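Local coordinates for VP4 protein (Tellina virus 1, PDB 3P06) that is a serine protease, captured as an intramolecular acyl-enzyme, that probably cuts the birnavirus polyprotein into its final products, at residues L121-N135 / G152-L166. Sequence-based numbering, arbitrary orientation.
Sequences LMVTGAVESGNLSPN and GLAANSDRALKVVTL. With SO4 (sulfate ion), chain B.
Met122 and Thr124 zip their backbone onto the strand 153-155 in parallel register. Met122 N gives its hydrogen to Gly152 O at 2.8 Å, Ala154 N returns one to Met122 O, and Thr124 N closes the ladder on Ala154 O. Further along, the chains meet again: Leu132 N bonds to Val164 O, and Leu166 N to Gly130 O at the hairpin turn. Asn156 adds a side-chain bond. With CG swung opposite its own backbone N (chi1 -175°), its ND2 meets Leu132 O at 3.1 Å; Leu132 O lies close to the plane of the Asn156 amide, whereas ND2 stands above the Leu132 carbonyl plane. A second, weak bond goes to Ser133 O.

Apolar contacts fill in between. On one face of the sheet Leu121 CD2 lies 3.9 Å from Ala154 CB, and Val123 CG2 leans on the same methyl; helix 166-173 covers this side. On the other, Leu153 CD1 packs against Met122 CB at 3.8 Å, facing helix 138-149. Leu132 spreads its two methyls, CD2 to Val163 CG2 at 3.8 Å and CD1 to Leu166 CD2, while Val127 and Leu166 meet tip to tip, CG1 to CD1 at 3.9 Å.

Where the chains part, a water accepts from Asn156 N and donates to Thr124 O at 2.8 Å. A sulfate, probably from the crystallisation liquor, sits near Asn135 ND2 and Thr124 OG1 and is also bonded to Lys141. Asn135 OD1 accepts from Ala138 N, which holds its amide at the start of helix 138-149.

Strand 122-123, helix 138-149 and strand 153-155 form a parallel beta-alpha-beta crossover, and Thr124 OG1, bonded to Lys141 NZ and next to Ser102, places the edge of this unit beside the predicted Ser/Lys catalytic dyad of this S50 protease.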
ATOM      1  N   LEU A 121      -7.042   7.284   4.403  1.00 18.34           N
ATOM      2  CA  LEU A 121      -5.865   8.008   4.064  1.00 19.40           C
ATOM      3  C   LEU A 121      -4.966   7.042   3.328  1.00 20.44           C
ATOM      4  O   LEU A 121      -4.799   5.896   3.759  1.00 24.05           O
ATOM      5  CB  LEU A 121      -5.160   8.460   5.342  1.00 20.60           C
ATOM      6  CG  LEU A 121      -3.913   9.343   5.166  1.00 21.84           C
ATOM      7  CD1 LEU A 121      -4.288  10.720   4.756  1.00 21.44           C
ATOM      8  CD2 LEU A 121      -3.039   9.411   6.423  1.00 21.82           C
HETATM    9  N   MSE A 122      -4.364   7.468   2.239  1.00 17.99           N
HETATM   10  CA  MSE A 122      -3.460   6.577   1.520  1.00 16.00           C
HETATM   11  C   MSE A 122      -2.060   6.976   1.932  1.00 16.43           C
HETATM   12  O   MSE A 122      -1.816   8.150   2.311  1.00 16.20           O
HETATM   13  CB  MSE A 122      -3.613   6.766   0.011  1.00 14.66           C
HETATM   14  CG  MSE A 122      -5.033   6.393  -0.467  1.00 16.09           C
HETATM   15 SE   MSE A 122      -5.002   6.464  -2.461  1.00 24.15          SE
HETATM   16  CE  MSE A 122      -4.428   4.614  -2.648  1.00 12.02           C
ATOM     17  N   VAL A 123      -1.132   6.036   1.844  1.00 15.68           N
ATOM     18  CA  VAL A 123       0.218   6.366   2.280  1.00 17.58           C
ATOM     19  C   VAL A 123       1.254   5.925   1.236  1.00 16.28           C
ATOM     20  O   VAL A 123       1.144   4.838   0.712  1.00 16.35           O
ATOM     21  CB  VAL A 123       0.467   5.693   3.665  1.00 19.53           C
ATOM     22  CG1 VAL A 123       1.945   5.795   4.066  1.00 20.98           C
ATOM     23  CG2 VAL A 123      -0.487   6.324   4.777  1.00 20.07           C
ATOM     24  N   THR A 124       2.247   6.737   0.914  1.00 16.78           N
ATOM     25  CA  THR A 124       3.285   6.278  -0.037  1.00 17.45           C
ATOM     26  C   THR A 124       4.669   6.608   0.522  1.00 18.24           C
ATOM     27  O   THR A 124       4.873   7.698   1.095  1.00 17.49           O
ATOM     28  CB  THR A 124       3.100   6.915  -1.515  1.00 17.76           C
ATOM     29  OG1 THR A 124       3.975   6.278  -2.473  1.00 22.98           O
ATOM     30  CG2 THR A 124       3.438   8.381  -1.535  1.00 18.34           C
ATOM     31  N   GLY A 125       5.635   5.722   0.261  1.00 19.22           N
ATOM     32  CA  GLY A 125       7.037   6.024   0.482  1.00 18.71           C
ATOM     33  C   GLY A 125       7.820   4.784   0.888  1.00 21.08           C
ATOM     34  O   GLY A 125       7.251   3.824   1.399  1.00 20.13           O
ATOM     35  N   ALA A 126       9.127   4.820   0.657  1.00 21.22           N
ATOM     36  CA  ALA A 126      10.030   3.769   1.018  1.00 23.92           C
ATOM     37  C   ALA A 126      10.499   4.091   2.437  1.00 25.00           C
ATOM     38  O   ALA A 126      10.406   5.236   2.873  1.00 25.27           O
ATOM     39  CB  ALA A 126      11.216   3.743   0.043  1.00 24.19           C
ATOM     40  N   VAL A 127      10.985   3.097   3.161  1.00 27.32           N
ATOM     41  CA  VAL A 127      11.389   3.311   4.562  1.00 29.97           C
ATOM     42  C   VAL A 127      12.815   2.892   4.706  1.00 33.32           C
ATOM     43  O   VAL A 127      13.211   1.842   4.193  1.00 34.71           O
ATOM     44  CB  VAL A 127      10.470   2.554   5.593  1.00 30.55           C
ATOM     45  CG1 VAL A 127      10.969   2.711   7.095  1.00 30.95           C
ATOM     46  CG2 VAL A 127       8.991   3.008   5.441  1.00 25.74           C
ATOM     47  N   GLU A 128      13.603   3.725   5.372  1.00 36.66           N
ATOM     48  CA  GLU A 128      15.040   3.426   5.648  1.00 41.81           C
ATOM     49  C   GLU A 128      15.371   3.945   7.040  1.00 43.00           C
ATOM     50  O   GLU A 128      15.138   5.143   7.319  1.00 42.07           O
ATOM     51  CB  GLU A 128      15.951   4.080   4.604  1.00 43.56           C
ATOM     52  CG  GLU A 128      15.692   5.598   4.454  1.00 48.93           C
ATOM     53  CD  GLU A 128      16.499   6.470   5.490  1.00 61.19           C
ATOM     54  OE1 GLU A 128      17.655   6.092   5.861  1.00 63.44           O
ATOM     55  OE2 GLU A 128      15.974   7.543   5.933  1.00 63.95           O
ATOM     56  N   SER A 129      15.823   3.051   7.932  1.00 45.11           N
ATOM     57  CA  SER A 129      16.145   3.413   9.339  1.00 47.21           C
ATOM     58  C   SER A 129      15.095   4.312  10.036  1.00 45.99           C
ATOM     59  O   SER A 129      15.431   5.413  10.511  1.00 46.97           O
ATOM     60  CB  SER A 129      17.482   4.133   9.376  1.00 48.64           C
ATOM     61  OG  SER A 129      18.383   3.496   8.504  1.00 51.54           O
ATOM     62  N   GLY A 130      13.838   3.871  10.058  1.00 44.48           N
ATOM     63  CA  GLY A 130      12.770   4.587  10.754  1.00 43.54           C
ATOM     64  C   GLY A 130      12.328   5.918  10.167  1.00 42.58           C
ATOM     65  O   GLY A 130      11.581   6.692  10.805  1.00 42.76           O
ATOM     66  N   ASN A 131      12.792   6.208   8.959  1.00 41.42           N
ATOM     67  CA  ASN A 131      12.367   7.411   8.271  1.00 40.05           C
ATOM     68  C   ASN A 131      11.805   7.051   6.905  1.00 36.92           C
ATOM     69  O   ASN A 131      12.208   6.061   6.301  1.00 35.63           O
ATOM     70  CB  ASN A 131      13.547   8.370   8.054  1.00 42.56           C
ATOM     71  CG  ASN A 131      13.891   9.205   9.279  1.00 47.15           C
ATOM     72  OD1 ASN A 131      13.053   9.492  10.146  1.00 50.04           O
ATOM     73  ND2 ASN A 131      15.153   9.620   9.341  1.00 51.16           N
ATOM     74  N   LEU A 132      10.902   7.887   6.416  1.00 34.82           N
ATOM     75  CA  LEU A 132      10.482   7.810   5.042  1.00 33.45           C
ATOM     76  C   LEU A 132      11.576   8.431   4.211  1.00 34.42           C
ATOM     77  O   LEU A 132      12.059   9.505   4.544  1.00 35.09           O
ATOM     78  CB  LEU A 132       9.189   8.577   4.855  1.00 31.85           C
ATOM     79  CG  LEU A 132       7.942   7.739   5.090  1.00 32.52           C
ATOM     80  CD1 LEU A 132       7.762   7.459   6.570  1.00 34.95           C
ATOM     81  CD2 LEU A 132       6.689   8.436   4.514  1.00 33.84           C
ATOM     82  N   SER A 133      11.963   7.765   3.126  1.00 34.35           N
ATOM     83  CA  SER A 133      12.867   8.366   2.151  1.00 35.58           C
ATOM     84  C   SER A 133      12.325   9.662   1.577  1.00 33.75           C
ATOM     85  O   SER A 133      11.122   9.887   1.619  1.00 33.29           O
ATOM     86  CB  SER A 133      13.071   7.403   0.998  1.00 35.95           C
ATOM     87  OG  SER A 133      13.829   6.319   1.448  1.00 37.25           O
ATOM     88  N   PRO A 134      13.190  10.498   0.968  1.00 34.31           N
ATOM     89  CA  PRO A 134      12.490  11.593   0.248  1.00 32.53           C
ATOM     90  C   PRO A 134      11.575  11.061  -0.882  1.00 29.68           C
ATOM     91  O   PRO A 134      11.791  10.011  -1.469  1.00 28.96           O
ATOM     92  CB  PRO A 134      13.615  12.481  -0.269  1.00 33.66           C
ATOM     93  CG  PRO A 134      14.898  11.753   0.064  1.00 36.79           C
ATOM     94  CD  PRO A 134      14.631  10.752   1.121  1.00 36.68           C
ATOM     95  N   ASN A 135      10.513  11.761  -1.147  1.00 28.81           N
ATOM     96  CA  ASN A 135       9.551  11.226  -2.049  1.00 27.59           C
ATOM     97  C   ASN A 135       9.844  11.618  -3.505  1.00 29.46           C
ATOM     98  O   ASN A 135      10.384  12.689  -3.749  1.00 30.07           O
ATOM     99  CB  ASN A 135       8.252  11.817  -1.646  1.00 28.06           C
ATOM    100  CG  ASN A 135       7.207  11.526  -2.604  1.00 27.01           C
ATOM    101  OD1 ASN A 135       6.978  12.304  -3.558  1.00 26.43           O
ATOM    102  ND2 ASN A 135       6.551  10.366  -2.402  1.00 29.06           N
ATOM    103  N   GLY A 152      -7.315  11.607   1.028  1.00 20.06           N
ATOM    104  CA  GLY A 152      -5.984  12.194   1.319  1.00 19.47           C
ATOM    105  C   GLY A 152      -4.789  11.243   1.100  1.00 19.13           C
ATOM    106  O   GLY A 152      -4.899  10.002   1.181  1.00 17.28           O
ATOM    107  N   LEU A 153      -3.610  11.840   0.900  1.00 19.05           N
ATOM    108  CA  LEU A 153      -2.416  11.029   0.744  1.00 18.32           C
ATOM    109  C   LEU A 153      -1.364  11.563   1.712  1.00 18.73           C
ATOM    110  O   LEU A 153      -1.173  12.769   1.759  1.00 19.26           O
ATOM    111  CB  LEU A 153      -1.902  11.209  -0.663  1.00 18.26           C
ATOM    112  CG  LEU A 153      -0.548  10.503  -0.934  1.00 20.01           C
ATOM    113  CD1 LEU A 153      -0.617   8.961  -0.858  1.00 14.29           C
ATOM    114  CD2 LEU A 153       0.060  10.902  -2.289  1.00 19.15           C
ATOM    115  N   ALA A 154      -0.691  10.668   2.448  1.00 17.10           N
ATOM    116  CA  ALA A 154       0.434  11.021   3.302  1.00 17.17           C
ATOM    117  C   ALA A 154       1.689  10.589   2.599  1.00 16.46           C
ATOM    118  O   ALA A 154       1.723   9.504   1.992  1.00 15.69           O
ATOM    119  CB  ALA A 154       0.355  10.338   4.651  1.00 17.76           C
ATOM    120  N   ALA A 155       2.728  11.427   2.671  1.00 15.42           N
ATOM    121  CA  ALA A 155       4.015  11.112   1.977  1.00 16.96           C
ATOM    122  C   ALA A 155       5.039  12.057   2.546  1.00 18.99           C
ATOM    123  O   ALA A 155       4.662  13.045   3.178  1.00 19.86           O
ATOM    124  CB  ALA A 155       3.938  11.359   0.398  1.00 14.87           C
ATOM    125  N   ASN A 156       6.326  11.794   2.269  1.00 21.08           N
ATOM    126  CA  ASN A 156       7.363  12.731   2.657  1.00 23.03           C
ATOM    127  C   ASN A 156       7.476  13.805   1.560  1.00 24.55           C
ATOM    128  O   ASN A 156       8.429  13.833   0.785  1.00 25.25           O
ATOM    129  CB  ASN A 156       8.678  11.991   2.862  1.00 24.34           C
ATOM    130  CG  ASN A 156       9.789  12.912   3.394  1.00 28.19           C
ATOM    131  OD1 ASN A 156       9.589  14.138   3.513  1.00 28.21           O
ATOM    132  ND2 ASN A 156      10.928  12.325   3.738  1.00 24.11           N
ATOM    133  N   SER A 157       6.481  14.670   1.495  1.00 23.98           N
ATOM    134  CA  SER A 157       6.382  15.638   0.458  1.00 25.87           C
ATOM    135  C   SER A 157       5.422  16.732   0.890  1.00 27.35           C
ATOM    136  O   SER A 157       4.374  16.484   1.482  1.00 25.74           O
ATOM    137  CB  SER A 157       5.849  15.017  -0.828  1.00 24.42           C
ATOM    138  OG  SER A 157       5.196  15.994  -1.629  1.00 25.54           O
ATOM    139  N   ASP A 158       5.740  17.966   0.538  1.00 29.15           N
ATOM    140  CA  ASP A 158       4.879  19.010   1.028  1.00 30.87           C
ATOM    141  C   ASP A 158       3.672  19.147   0.057  1.00 30.01           C
ATOM    142  O   ASP A 158       2.839  19.969   0.272  1.00 29.77           O
ATOM    143  CB  ASP A 158       5.652  20.301   1.417  1.00 33.49           C
ATOM    144  CG  ASP A 158       6.481  20.798   0.303  1.00 37.29           C
ATOM    145  OD1 ASP A 158       6.132  20.395  -0.830  1.00 41.45           O
ATOM    146  OD2 ASP A 158       7.451  21.551   0.504  1.00 39.86           O
ATOM    147  N   ARG A 159       3.547  18.302  -0.969  1.00 28.64           N
ATOM    148  CA  ARG A 159       2.297  18.345  -1.719  1.00 29.38           C
ATOM    149  C   ARG A 159       1.335  17.194  -1.292  1.00 27.94           C
ATOM    150  O   ARG A 159       0.397  16.854  -1.997  1.00 25.97           O
ATOM    151  CB  ARG A 159       2.518  18.463  -3.226  1.00 31.88           C
ATOM    152  CG  ARG A 159       2.747  20.022  -3.660  1.00 35.54           C
ATOM    153  CD  ARG A 159       2.606  20.228  -5.092  1.00 40.93           C
ATOM    154  NE  ARG A 159       3.841  19.902  -5.784  1.00 45.95           N
ATOM    155  CZ  ARG A 159       4.046  20.144  -7.078  1.00 49.48           C
ATOM    156  NH1 ARG A 159       3.077  20.691  -7.821  1.00 49.89           N
ATOM    157  NH2 ARG A 159       5.204  19.813  -7.635  1.00 49.80           N
ATOM    158  N   ALA A 160       1.625  16.618  -0.121  1.00 26.32           N
ATOM    159  CA  ALA A 160       0.820  15.577   0.467  1.00 25.63           C
ATOM    160  C   ALA A 160       0.540  15.991   1.912  1.00 26.90           C
ATOM    161  O   ALA A 160       0.905  17.106   2.340  1.00 26.96           O
ATOM    162  CB  ALA A 160       1.596  14.274   0.427  1.00 24.08           C
ATOM    163  N   LEU A 161      -0.084  15.119   2.690  1.00 25.94           N
ATOM    164  CA  LEU A 161      -0.016  15.329   4.136  1.00 27.10           C
ATOM    165  C   LEU A 161       1.372  14.874   4.579  1.00 26.13           C
ATOM    166  O   LEU A 161       1.701  13.676   4.522  1.00 24.69           O
ATOM    167  CB  LEU A 161      -1.100  14.517   4.811  1.00 28.08           C
ATOM    168  CG  LEU A 161      -1.395  14.689   6.300  1.00 32.38           C
ATOM    169  CD1 LEU A 161      -2.593  13.786   6.672  1.00 29.78           C
ATOM    170  CD2 LEU A 161      -0.127  14.328   7.086  1.00 37.66           C
ATOM    171  N   LYS A 162       2.223  15.819   4.954  1.00 26.32           N
ATOM    172  CA  LYS A 162       3.677  15.561   5.085  1.00 26.74           C
ATOM    173  C   LYS A 162       4.079  14.784   6.342  1.00 27.76           C
ATOM    174  O   LYS A 162       3.794  15.222   7.443  1.00 28.82           O
ATOM    175  CB  LYS A 162       4.481  16.871   4.992  1.00 27.59           C
ATOM    176  CG  LYS A 162       6.009  16.611   5.009  1.00 31.36           C
ATOM    177  CD  LYS A 162       6.879  17.780   4.486  1.00 33.99           C
ATOM    178  CE  LYS A 162       8.317  17.275   4.323  1.00 37.79           C
ATOM    179  NZ  LYS A 162       9.267  18.264   3.781  1.00 39.72           N
ATOM    180  N   VAL A 163       4.757  13.642   6.178  1.00 27.22           N
ATOM    181  CA  VAL A 163       5.310  12.904   7.281  1.00 28.56           C
ATOM    182  C   VAL A 163       6.736  12.496   6.950  1.00 30.06           C
ATOM    183  O   VAL A 163       7.030  12.059   5.843  1.00 28.59           O
ATOM    184  CB  VAL A 163       4.513  11.583   7.660  1.00 28.76           C
ATOM    185  CG1 VAL A 163       3.156  11.902   8.274  1.00 29.91           C
ATOM    186  CG2 VAL A 163       4.308  10.675   6.465  1.00 27.35           C
ATOM    187  N   VAL A 164       7.611  12.587   7.946  1.00 31.47           N
ATOM    188  CA  VAL A 164       9.002  12.305   7.718  1.00 33.09           C
ATOM    189  C   VAL A 164       9.451  11.044   8.466  1.00 33.98           C
ATOM    190  O   VAL A 164      10.219  10.255   7.935  1.00 35.14           O
ATOM    191  CB  VAL A 164       9.868  13.543   8.065  1.00 35.18           C
ATOM    192  CG1 VAL A 164      11.346  13.232   7.817  1.00 37.52           C
ATOM    193  CG2 VAL A 164       9.441  14.731   7.176  1.00 33.10           C
ATOM    194  N   THR A 165       8.969  10.844   9.682  1.00 34.79           N
ATOM    195  CA  THR A 165       9.411   9.704  10.495  1.00 36.02           C
ATOM    196  C   THR A 165       8.280   8.654  10.613  1.00 33.90           C
ATOM    197  O   THR A 165       7.122   8.977  10.472  1.00 31.09           O
ATOM    198  CB  THR A 165       9.885  10.112  11.940  1.00 37.62           C
ATOM    199  OG1 THR A 165       8.753  10.523  12.697  1.00 39.65           O
ATOM    200  CG2 THR A 165      10.936  11.264  11.935  1.00 41.39           C
ATOM    201  N   LEU A 166       8.648   7.407  10.868  1.00 35.19           N
ATOM    202  CA  LEU A 166       7.656   6.347  11.088  1.00 35.22           C
ATOM    203  C   LEU A 166       6.788   6.744  12.310  1.00 35.11           C
ATOM    204  O   LEU A 166       5.561   6.555  12.288  1.00 33.48           O
ATOM    205  CB  LEU A 166       8.363   5.009  11.327  1.00 37.01           C
ATOM    206  CG  LEU A 166       8.848   4.237  10.106  1.00 37.26           C
ATOM    207  CD1 LEU A 166       9.157   2.817  10.588  1.00 38.63           C
ATOM    208  CD2 LEU A 166       7.764   4.238   9.016  1.00 32.09           C
TER
HETATM  209  S   SO4 B 100       6.964   7.683  -3.917  1.00 31.49           S
HETATM  210  O1  SO4 B 100       6.930   7.369  -2.511  1.00 34.57           O
HETATM  211  O2  SO4 B 100       5.952   8.710  -4.165  1.00 31.23           O
HETATM  212  O3  SO4 B 100       8.286   8.196  -4.205  1.00 35.42           O
HETATM  213  O4  SO4 B 100       6.777   6.576  -4.821  1.00 28.60           O
HETATM  214  O   HOH W   1       7.036   9.433   0.783  1.00 12.41           O